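Local structure of putative lipoprotein (Campylobacter jejuni subsp. jejuni, 2G5G) at residues N165-Q170 and I196-D201; H179-N182 and E188-D191. The protein binds heme cofacially at a dimer interface and probably takes part in bacterial heme uptake as a ChaN-type lipoprotein. One frame throughout, in Å; residues are numbered along the deposited sequence.

Interactions 1 and 2 both join helix 187-210 to the chain just before it, at two levels. Interaction 1 sets it against the first turns of helix 165-179, whereas interaction 2 sets its beginning against the loop that follows that helix. Their centres are 14 Å apart and their nearest atoms about 5 Å apart, without touching. The two differ in their distance from heme: Leu181 and Leu189 of interaction 2 lie against the porphyrin, but the side chain of Gln198, central to interaction 1, is about 13 Å from a bound heme. Ile196 meets the leucines' heme and Lys200 bonds a propionate of the second, so helix 187-210 reaches both while Gln198 packs on helix 165-179.

Interaction 1 of 2, residues N165-Q170 and I196-D201; sequences NEVKKQ and IQQFKD
Gln198 reaches out from helix 187-210 and lays its amide against Val167 and Lys168 of helix 165-179. The contact is a matter of van der Waals packing, with no hydrogen bond between the segments. The aliphatic part of Lys168 passes over one face of the Gln198 amide, with Lys168 CG 4.1 Å from Gln198 CD, and the two side chains cross at about a right angle. Val167 approaches from the same side of the amide plane but further along, at the other end of the group, and it is the CG1 branch that does the touching. Gln198 can meet both because its chain bends sharply at the second torsion (chi2 -101°), turning the amide broadside to the neighbouring helix. The nearest CA atoms, those of Lys168 and Gln198, are 8.1 Å apart, a gap the side chains bridge.

Both segments are regular helix, and the elements they belong to follow each other in the chain, joined by the loop after residue 179. This helical pair forms part of the ChaN family region, and its second helix also borders the heme site: Ile196 touches one heme of the cofacial pair, whereas Lys200 NZ is hydrogen-bonded to a propionate of the other. Gln198 points its side chain elsewhere, toward helix 165-179, and also packs on His233, while Val167 rests on Leu232 of the same helix, 230-236.

The polar interactions belong to the surroundings. Lys168 extends beyond CG, carrying NZ past the amide to a weak hydrogen bond with Thr163 O, just ahead of its own helix. Val167 N is hydrogen-bonded to Thr164 OG1 where that helix begins. On the other segment, Asp201 OD1 is hydrogen-bonded to His223 ND1, tying helix 187-210 to the short helix 221-224.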
ATOM      1  N   ASN A 165      -4.012  -9.447  22.425  1.00 32.11           N
ATOM      2  CA  ASN A 165      -3.751 -10.348  21.304  1.00 32.25           C
ATOM      3  C   ASN A 165      -5.035 -10.793  20.665  1.00 31.84           C
ATOM      4  O   ASN A 165      -5.090 -10.982  19.457  1.00 31.42           O
ATOM      5  CB  ASN A 165      -2.936 -11.574  21.740  1.00 33.57           C
ATOM      6  CG  ASN A 165      -1.612 -11.197  22.333  1.00 35.80           C
ATOM      7  OD1 ASN A 165      -0.951 -10.271  21.861  1.00 41.47           O
ATOM      8  ND2 ASN A 165      -1.213 -11.901  23.388  1.00 40.76           N
ATOM      9  N   GLU A 166      -6.070 -10.954  21.492  1.00 31.07           N
ATOM     10  CA  GLU A 166      -7.371 -11.410  21.033  1.00 32.07           C
ATOM     11  C   GLU A 166      -7.962 -10.390  20.059  1.00 29.85           C
ATOM     12  O   GLU A 166      -8.443 -10.743  18.997  1.00 29.67           O
ATOM     13  CB  GLU A 166      -8.289 -11.614  22.248  1.00 31.70           C
ATOM     14  CG  GLU A 166      -9.629 -12.288  21.979  1.00 36.46           C
ATOM     15  CD  GLU A 166     -10.578 -12.299  23.205  1.00 36.41           C
ATOM     16  OE1 GLU A 166     -10.123 -12.053  24.351  1.00 44.22           O
ATOM     17  OE2 GLU A 166     -11.788 -12.565  23.015  1.00 42.51           O
ATOM     18  N   VAL A 167      -7.941  -9.117  20.436  1.00 29.76           N
ATOM     19  CA  VAL A 167      -8.394  -8.046  19.523  1.00 27.79           C
ATOM     20  C   VAL A 167      -7.584  -8.009  18.215  1.00 27.59           C
ATOM     21  O   VAL A 167      -8.163  -7.990  17.105  1.00 27.03           O
ATOM     22  CB  VAL A 167      -8.357  -6.673  20.244  1.00 28.53           C
ATOM     23  CG1 VAL A 167      -8.563  -5.523  19.230  1.00 27.25           C
ATOM     24  CG2 VAL A 167      -9.442  -6.658  21.382  1.00 26.10           C
ATOM     25  N   LYS A 168      -6.258  -7.999  18.356  1.00 27.91           N
ATOM     26  CA  LYS A 168      -5.341  -7.985  17.203  1.00 29.88           C
ATOM     27  C   LYS A 168      -5.544  -9.155  16.260  1.00 29.90           C
ATOM     28  O   LYS A 168      -5.491  -8.980  15.055  1.00 29.48           O
ATOM     29  CB  LYS A 168      -3.882  -7.916  17.645  1.00 28.59           C
ATOM     30  CG  LYS A 168      -3.467  -6.561  18.131  1.00 31.40           C
ATOM     31  CD  LYS A 168      -2.068  -6.604  18.691  1.00 35.26           C
ATOM     32  CE  LYS A 168      -1.600  -5.196  19.029  1.00 36.00           C
ATOM     33  NZ  LYS A 168      -0.631  -5.226  20.159  1.00 40.12           N
ATOM     34  N   LYS A 169      -5.773 -10.349  16.813  1.00 31.84           N
ATOM     35  CA  LYS A 169      -6.030 -11.544  15.973  1.00 32.20           C
ATOM     36  C   LYS A 169      -7.369 -11.441  15.258  1.00 32.10           C
ATOM     37  O   LYS A 169      -7.488 -11.822  14.093  1.00 32.09           O
ATOM     38  CB  LYS A 169      -5.991 -12.826  16.810  1.00 33.16           C
ATOM     39  CG  LYS A 169      -5.806 -14.085  15.961  1.00 35.53           C
ATOM     40  CD  LYS A 169      -7.132 -14.738  15.640  1.00 40.23           C
ATOM     41  CE  LYS A 169      -6.947 -16.236  15.260  1.00 41.16           C
ATOM     42  NZ  LYS A 169      -5.673 -16.483  14.506  1.00 42.68           N
ATOM     43  N   GLN A 170      -8.392 -10.921  15.942  1.00 31.44           N
ATOM     44  CA  GLN A 170      -9.676 -10.724  15.275  1.00 30.83           C
ATOM     45  C   GLN A 170      -9.513  -9.751  14.121  1.00 29.91           C
ATOM     46  O   GLN A 170     -10.097  -9.950  13.069  1.00 29.31           O
ATOM     47  CB  GLN A 170     -10.772 -10.226  16.225  1.00 30.89           C
ATOM     48  CG  GLN A 170     -11.253 -11.263  17.247  1.00 31.61           C
ATOM     49  CD  GLN A 170     -12.174 -10.640  18.299  1.00 31.67           C
ATOM     50  OE1 GLN A 170     -11.732 -10.271  19.386  1.00 34.07           O
ATOM     51  NE2 GLN A 170     -13.448 -10.510  17.963  1.00 32.02           N
ATOM     52  N   ILE A 196      -2.153  -0.397  11.799  1.00 31.71           N
ATOM     53  CA  ILE A 196      -2.775   0.806  11.231  1.00 31.35           C
ATOM     54  C   ILE A 196      -4.230   0.972  11.661  1.00 31.54           C
ATOM     55  O   ILE A 196      -4.657   2.100  11.969  1.00 31.82           O
ATOM     56  CB  ILE A 196      -2.676   0.851   9.681  1.00 31.73           C
ATOM     57  CG1 ILE A 196      -1.237   1.182   9.256  1.00 30.77           C
ATOM     58  CG2 ILE A 196      -3.606   1.920   9.080  1.00 32.07           C
ATOM     59  CD1 ILE A 196      -0.939   0.721   7.852  1.00 31.93           C
ATOM     60  N   GLN A 197      -4.996  -0.128  11.653  1.00 30.19           N
ATOM     61  CA  GLN A 197      -6.390  -0.109  12.175  1.00 28.87           C
ATOM     62  C   GLN A 197      -6.413   0.302  13.640  1.00 27.69           C
ATOM     63  O   GLN A 197      -7.216   1.158  14.048  1.00 28.61           O
ATOM     64  CB  GLN A 197      -7.066  -1.468  11.991  1.00 28.81           C
ATOM     65  CG  GLN A 197      -8.549  -1.465  12.274  1.00 29.47           C
ATOM     66  CD  GLN A 197      -9.419  -1.168  11.076  1.00 28.79           C
ATOM     67  OE1 GLN A 197     -10.652  -1.343  11.123  1.00 30.71           O
ATOM     68  NE2 GLN A 197      -8.815  -0.701  10.007  1.00 31.48           N
ATOM     69  N   GLN A 198      -5.528  -0.289  14.417  1.00 26.16           N
ATOM     70  CA  GLN A 198      -5.411  -0.027  15.853  1.00 27.08           C
ATOM     71  C   GLN A 198      -5.110   1.453  16.130  1.00 27.27           C
ATOM     72  O   GLN A 198      -5.723   2.078  17.017  1.00 26.14           O
ATOM     73  CB  GLN A 198      -4.309  -0.909  16.465  1.00 26.00           C
ATOM     74  CG  GLN A 198      -4.699  -2.403  16.613  1.00 27.44           C
ATOM     75  CD  GLN A 198      -5.100  -2.753  18.028  1.00 27.52           C
ATOM     76  OE1 GLN A 198      -6.293  -2.728  18.387  1.00 31.48           O
ATOM     77  NE2 GLN A 198      -4.117  -3.049  18.851  1.00 26.16           N
ATOM     78  N   PHE A 199      -4.155   1.999  15.365  1.00 26.79           N
ATOM     79  CA  PHE A 199      -3.835   3.426  15.426  1.00 27.63           C
ATOM     80  C   PHE A 199      -4.987   4.346  15.010  1.00 26.09           C
ATOM     81  O   PHE A 199      -5.178   5.382  15.652  1.00 26.82           O
ATOM     82  CB  PHE A 199      -2.580   3.746  14.592  1.00 29.31           C
ATOM     83  CG  PHE A 199      -1.285   3.623  15.355  1.00 32.24           C
ATOM     84  CD1 PHE A 199      -0.532   2.444  15.299  1.00 35.41           C
ATOM     85  CD2 PHE A 199      -0.785   4.693  16.079  1.00 36.31           C
ATOM     86  CE1 PHE A 199       0.672   2.329  15.994  1.00 35.35           C
ATOM     87  CE2 PHE A 199       0.428   4.586  16.773  1.00 37.29           C
ATOM     88  CZ  PHE A 199       1.155   3.398  16.719  1.00 36.39           C
ATOM     89  N   LYS A 200      -5.720   3.998  13.941  1.00 24.70           N
ATOM     90  CA  LYS A 200      -6.888   4.759  13.477  1.00 24.62           C
ATOM     91  C   LYS A 200      -7.919   4.796  14.597  1.00 24.31           C
ATOM     92  O   LYS A 200      -8.461   5.849  14.919  1.00 24.12           O
ATOM     93  CB  LYS A 200      -7.545   4.122  12.242  1.00 23.83           C
ATOM     94  CG  LYS A 200      -6.761   4.296  10.918  1.00 26.33           C
ATOM     95  CD  LYS A 200      -7.379   3.490   9.787  1.00 23.91           C
ATOM     96  CE  LYS A 200      -6.827   3.962   8.421  1.00 27.53           C
ATOM     97  NZ  LYS A 200      -7.345   3.064   7.361  1.00 27.09           N
ATOM     98  N   ASP A 201      -8.155   3.640  15.206  1.00 23.60           N
ATOM     99  CA  ASP A 201      -9.122   3.499  16.309  1.00 23.00           C
ATOM    100  C   ASP A 201      -8.758   4.335  17.530  1.00 22.79           C
ATOM    101  O   ASP A 201      -9.618   4.987  18.133  1.00 21.76           O
ATOM    102  CB  ASP A 201      -9.259   2.010  16.642  1.00 22.98           C
ATOM    103  CG  ASP A 201     -10.082   1.273  15.606  1.00 23.87           C
ATOM    104  OD1 ASP A 201     -10.840   1.944  14.855  1.00 23.85           O
ATOM    105  OD2 ASP A 201      -9.973   0.024  15.509  1.00 23.23           O
TER

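Interaction 2 of 2, residues H179-N182 and E188-D191; sequences HKLN and ELLD. With HEM (protoporphyrin IX containing Fe), chain B.
Leu181 CA comes within 7.9 Å of Leu190 CA where the chain, having left helix 165-179 through Lys180 with its positive phi (55°) and left-handed conformation, runs past the start of helix 187-210. Leu181 points toward that helix and meets two consecutive leucines with one methyl. Its CD2 lies 3.6 Å from Leu189 CD2, the two side chains crossing at about a right angle, and 4.0 Å from Leu190 CD2. The other branch of Leu190 packs on the loop backbone, with CD1 3.6 Å from Leu181 O. That carbonyl oxygen also receives a hydrogen bond from Ser176 OG, so it is satisfied despite its apolar neighbour. Leu190 also packs on Phe172 and Ile175 of helix 165-179.

Leu181 and Leu189 form part of the heme pocket, and they meet the porphyrin near its pyrrole C edge. With CG anti to the backbone N (chi1 173°), Leu189 directs both methyls at the macrocycle: CD2 approaches the meso carbon CHD of heme at 3.5 Å, and CD1 comes within 3.6 Å of heme C4C. Leu181 CD2 touches the vinyl group instead, 3.8 Å from heme CAC. The His179 ring borders the same edge, where the heme methyl CMC sits 4.2 Å above one ring face, offset toward the rim. Beyond Leu181, Asn182 turns away and accepts a hydrogen bond from Glu185 N through OD1.

No hydrogen bond links the loop to the helix. The heme does have a polar partner in Lys200 NZ of the second subunit, so here the two chains of the dimer share one ligand: the leucines of this chain offer the porphyrin an apolar surface, consistent with hydrophobic burial of this edge, and leave the polar hold to other residues such as that lysine.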
ATOM      1  N   HIS A 179      -9.320  -8.529   2.222  1.00 52.51           N
ATOM      2  CA  HIS A 179      -8.415  -8.281   1.116  1.00 53.91           C
ATOM      3  C   HIS A 179      -8.003  -9.573   0.409  1.00 55.09           C
ATOM      4  O   HIS A 179      -7.276  -9.532  -0.585  1.00 55.55           O
ATOM      5  CB  HIS A 179      -7.197  -7.476   1.596  1.00 53.77           C
ATOM      6  CG  HIS A 179      -7.534  -6.088   2.060  1.00 52.60           C
ATOM      7  ND1 HIS A 179      -7.387  -5.683   3.371  1.00 52.20           N
ATOM      8  CD2 HIS A 179      -8.024  -5.018   1.392  1.00 51.66           C
ATOM      9  CE1 HIS A 179      -7.759  -4.421   3.486  1.00 51.26           C
ATOM     10  NE2 HIS A 179      -8.159  -3.996   2.301  1.00 50.29           N
ATOM     11  N   LYS A 180      -8.506 -10.705   0.910  1.00 56.26           N
ATOM     12  CA  LYS A 180      -8.185 -12.038   0.386  1.00 57.25           C
ATOM     13  C   LYS A 180      -6.667 -12.234   0.393  1.00 57.77           C
ATOM     14  O   LYS A 180      -6.072 -12.573  -0.626  1.00 58.17           O
ATOM     15  CB  LYS A 180      -8.766 -12.250  -1.028  1.00 57.46           C
ATOM     16  CG  LYS A 180     -10.302 -12.222  -1.138  1.00 57.94           C
ATOM     17  CD  LYS A 180     -10.838 -10.825  -1.477  1.00 58.99           C
ATOM     18  CE  LYS A 180     -12.363 -10.743  -1.341  1.00 59.39           C
ATOM     19  NZ  LYS A 180     -13.085 -11.403  -2.471  1.00 60.54           N
ATOM     20  N   LEU A 181      -6.050 -11.978   1.544  1.00 58.18           N
ATOM     21  CA  LEU A 181      -4.600 -12.075   1.698  1.00 58.83           C
ATOM     22  C   LEU A 181      -4.254 -13.278   2.556  1.00 59.15           C
ATOM     23  O   LEU A 181      -4.457 -13.251   3.779  1.00 59.24           O
ATOM     24  CB  LEU A 181      -4.035 -10.807   2.359  1.00 59.00           C
ATOM     25  CG  LEU A 181      -3.507  -9.576   1.610  1.00 58.89           C
ATOM     26  CD1 LEU A 181      -4.078  -9.381   0.212  1.00 59.37           C
ATOM     27  CD2 LEU A 181      -3.783  -8.357   2.480  1.00 59.52           C
ATOM     28  N   ASN A 182      -3.737 -14.327   1.912  1.00 59.37           N
ATOM     29  CA  ASN A 182      -3.309 -15.545   2.600  1.00 59.64           C
ATOM     30  C   ASN A 182      -2.451 -15.262   3.844  1.00 59.65           C
ATOM     31  O   ASN A 182      -1.343 -14.730   3.727  1.00 59.89           O
ATOM     32  CB  ASN A 182      -2.558 -16.471   1.632  1.00 59.82           C
ATOM     33  CG  ASN A 182      -1.955 -17.673   2.327  1.00 60.21           C
ATOM     34  OD1 ASN A 182      -0.755 -17.714   2.593  1.00 60.29           O
ATOM     35  ND2 ASN A 182      -2.793 -18.655   2.646  1.00 61.19           N
ATOM     36  N   GLU A 188       3.499 -10.368   7.202  1.00 50.75           N
ATOM     37  CA  GLU A 188       4.126  -9.115   7.588  1.00 49.46           C
ATOM     38  C   GLU A 188       3.251  -7.932   7.202  1.00 47.77           C
ATOM     39  O   GLU A 188       3.103  -6.984   7.985  1.00 47.23           O
ATOM     40  CB  GLU A 188       5.537  -8.999   7.003  1.00 49.50           C
ATOM     41  CG  GLU A 188       6.588  -9.661   7.886  1.00 50.00           C
ATOM     42  CD  GLU A 188       7.951  -9.849   7.198  1.00 51.21           C
ATOM     43  OE1 GLU A 188       7.996 -10.314   6.031  1.00 51.52           O
ATOM     44  OE2 GLU A 188       8.984  -9.542   7.850  1.00 52.86           O
ATOM     45  N   LEU A 189       2.661  -8.016   6.010  1.00 45.95           N
ATOM     46  CA  LEU A 189       1.694  -7.042   5.533  1.00 44.74           C
ATOM     47  C   LEU A 189       0.462  -6.938   6.452  1.00 44.39           C
ATOM     48  O   LEU A 189       0.022  -5.830   6.779  1.00 44.07           O
ATOM     49  CB  LEU A 189       1.244  -7.368   4.101  1.00 44.51           C
ATOM     50  CG  LEU A 189       0.102  -6.488   3.577  1.00 44.14           C
ATOM     51  CD1 LEU A 189       0.540  -5.032   3.459  1.00 41.31           C
ATOM     52  CD2 LEU A 189      -0.439  -7.006   2.261  1.00 44.12           C
ATOM     53  N   LEU A 190      -0.084  -8.089   6.851  1.00 43.22           N
ATOM     54  CA  LEU A 190      -1.316  -8.121   7.636  1.00 42.39           C
ATOM     55  C   LEU A 190      -1.096  -7.531   9.026  1.00 41.73           C
ATOM     56  O   LEU A 190      -1.965  -6.818   9.537  1.00 41.79           O
ATOM     57  CB  LEU A 190      -1.914  -9.530   7.699  1.00 42.19           C
ATOM     58  CG  LEU A 190      -2.684 -10.007   6.466  1.00 42.65           C
ATOM     59  CD1 LEU A 190      -2.861 -11.531   6.500  1.00 41.87           C
ATOM     60  CD2 LEU A 190      -4.030  -9.295   6.316  1.00 40.98           C
ATOM     61  N   ASP A 191       0.068  -7.791   9.616  1.00 40.56           N
ATOM     62  CA  ASP A 191       0.405  -7.232  10.914  1.00 40.32           C
ATOM     63  C   ASP A 191       0.556  -5.705  10.841  1.00 39.61           C
ATOM     64  O   ASP A 191       0.296  -5.019  11.825  1.00 39.12           O
ATOM     65  CB  ASP A 191       1.687  -7.853  11.486  1.00 40.52           C
ATOM     66  CG  ASP A 191       1.470  -9.255  12.099  1.00 42.71           C
ATOM     67  OD1 ASP A 191       0.307  -9.683  12.329  1.00 41.93           O
ATOM     68  OD2 ASP A 191       2.493  -9.937  12.357  1.00 44.08           O
TER
HETATM   69  CHA HEM B 605       4.346  -2.425  -0.839  1.00 50.73           C
HETATM   70  CHB HEM B 605       2.637   1.501   1.545  1.00 50.72           C
HETATM   71  CHC HEM B 605      -1.659  -0.630   2.236  1.00 48.93           C
HETATM   72  CHD HEM B 605      -0.031  -4.515  -0.222  1.00 49.58           C
HETATM   73  C1A HEM B 605       4.263  -1.180  -0.229  1.00 51.07           C
HETATM   74  C2A HEM B 605       5.344  -0.207  -0.112  1.00 52.83           C
HETATM   75  C3A HEM B 605       4.863   0.866   0.543  1.00 51.33           C
HETATM   76  C4A HEM B 605       3.469   0.627   0.859  1.00 50.74           C
HETATM   77  CMA HEM B 605       5.634   2.154   0.906  1.00 51.84           C
HETATM   78  CAA HEM B 605       6.789  -0.407  -0.647  1.00 53.79           C
HETATM   79  CBA HEM B 605       6.843  -0.164  -2.157  1.00 57.68           C
HETATM   80  CGA HEM B 605       7.971  -0.913  -2.869  1.00 58.75           C
HETATM   81  O1A HEM B 605       9.012  -1.246  -2.227  1.00 59.05           O
HETATM   82  O2A HEM B 605       7.826  -1.176  -4.100  1.00 57.46           O
HETATM   83  C1B HEM B 605       1.372   1.247   2.042  1.00 49.90           C
HETATM   84  C2B HEM B 605       0.631   2.044   3.012  1.00 49.71           C
HETATM   85  C3B HEM B 605      -0.560   1.462   3.212  1.00 49.32           C
HETATM   86  C4B HEM B 605      -0.623   0.271   2.365  1.00 48.68           C
HETATM   87  CMB HEM B 605       1.141   3.329   3.696  1.00 49.80           C
HETATM   88  CAB HEM B 605      -1.661   1.985   4.177  1.00 50.31           C
HETATM   89  CBB HEM B 605      -2.879   1.427   4.213  1.00 49.73           C
HETATM   90  C1C HEM B 605      -1.597  -1.858   1.609  1.00 48.53           C
HETATM   91  C2C HEM B 605      -2.681  -2.820   1.511  1.00 49.11           C
HETATM   92  C3C HEM B 605      -2.229  -3.882   0.829  1.00 49.14           C
HETATM   93  C4C HEM B 605      -0.841  -3.639   0.473  1.00 49.09           C
HETATM   94  CMC HEM B 605      -4.103  -2.628   2.088  1.00 48.99           C
HETATM   95  CAC HEM B 605      -3.026  -5.162   0.475  1.00 49.95           C
HETATM   96  CBC HEM B 605      -4.191  -5.094  -0.181  1.00 50.86           C
HETATM   97  C1D HEM B 605       1.279  -4.359  -0.631  1.00 49.31           C
HETATM   98  C2D HEM B 605       2.041  -5.322  -1.399  1.00 49.81           C
HETATM   99  C3D HEM B 605       3.419  -4.675  -1.603  1.00 51.18           C
HETATM  100  C4D HEM B 605       3.344  -3.382  -0.937  1.00 49.81           C
HETATM  101  CMD HEM B 605       1.561  -6.702  -1.901  1.00 49.85           C
HETATM  102  CAD HEM B 605       4.622  -5.282  -2.365  1.00 52.75           C
HETATM  103  CBD HEM B 605       5.065  -4.297  -3.446  1.00 57.43           C
HETATM  104  CGD HEM B 605       5.030  -4.940  -4.812  1.00 60.88           C
HETATM  105  O1D HEM B 605       4.099  -4.623  -5.599  1.00 63.31           O
HETATM  106  O2D HEM B 605       5.934  -5.763  -5.125  1.00 61.06           O
HETATM  107  NA  HEM B 605       3.135  -0.637   0.383  1.00 49.98           N
HETATM  108  NB  HEM B 605       0.566   0.185   1.674  1.00 48.53           N
HETATM  109  NC  HEM B 605      -0.491  -2.394   0.955  1.00 48.41           N
HETATM  110  ND  HEM B 605       2.080  -3.254  -0.388  1.00 48.77           N
HETATM  111 FE   HEM B 605       1.341  -1.597   0.837  1.00 46.86          FE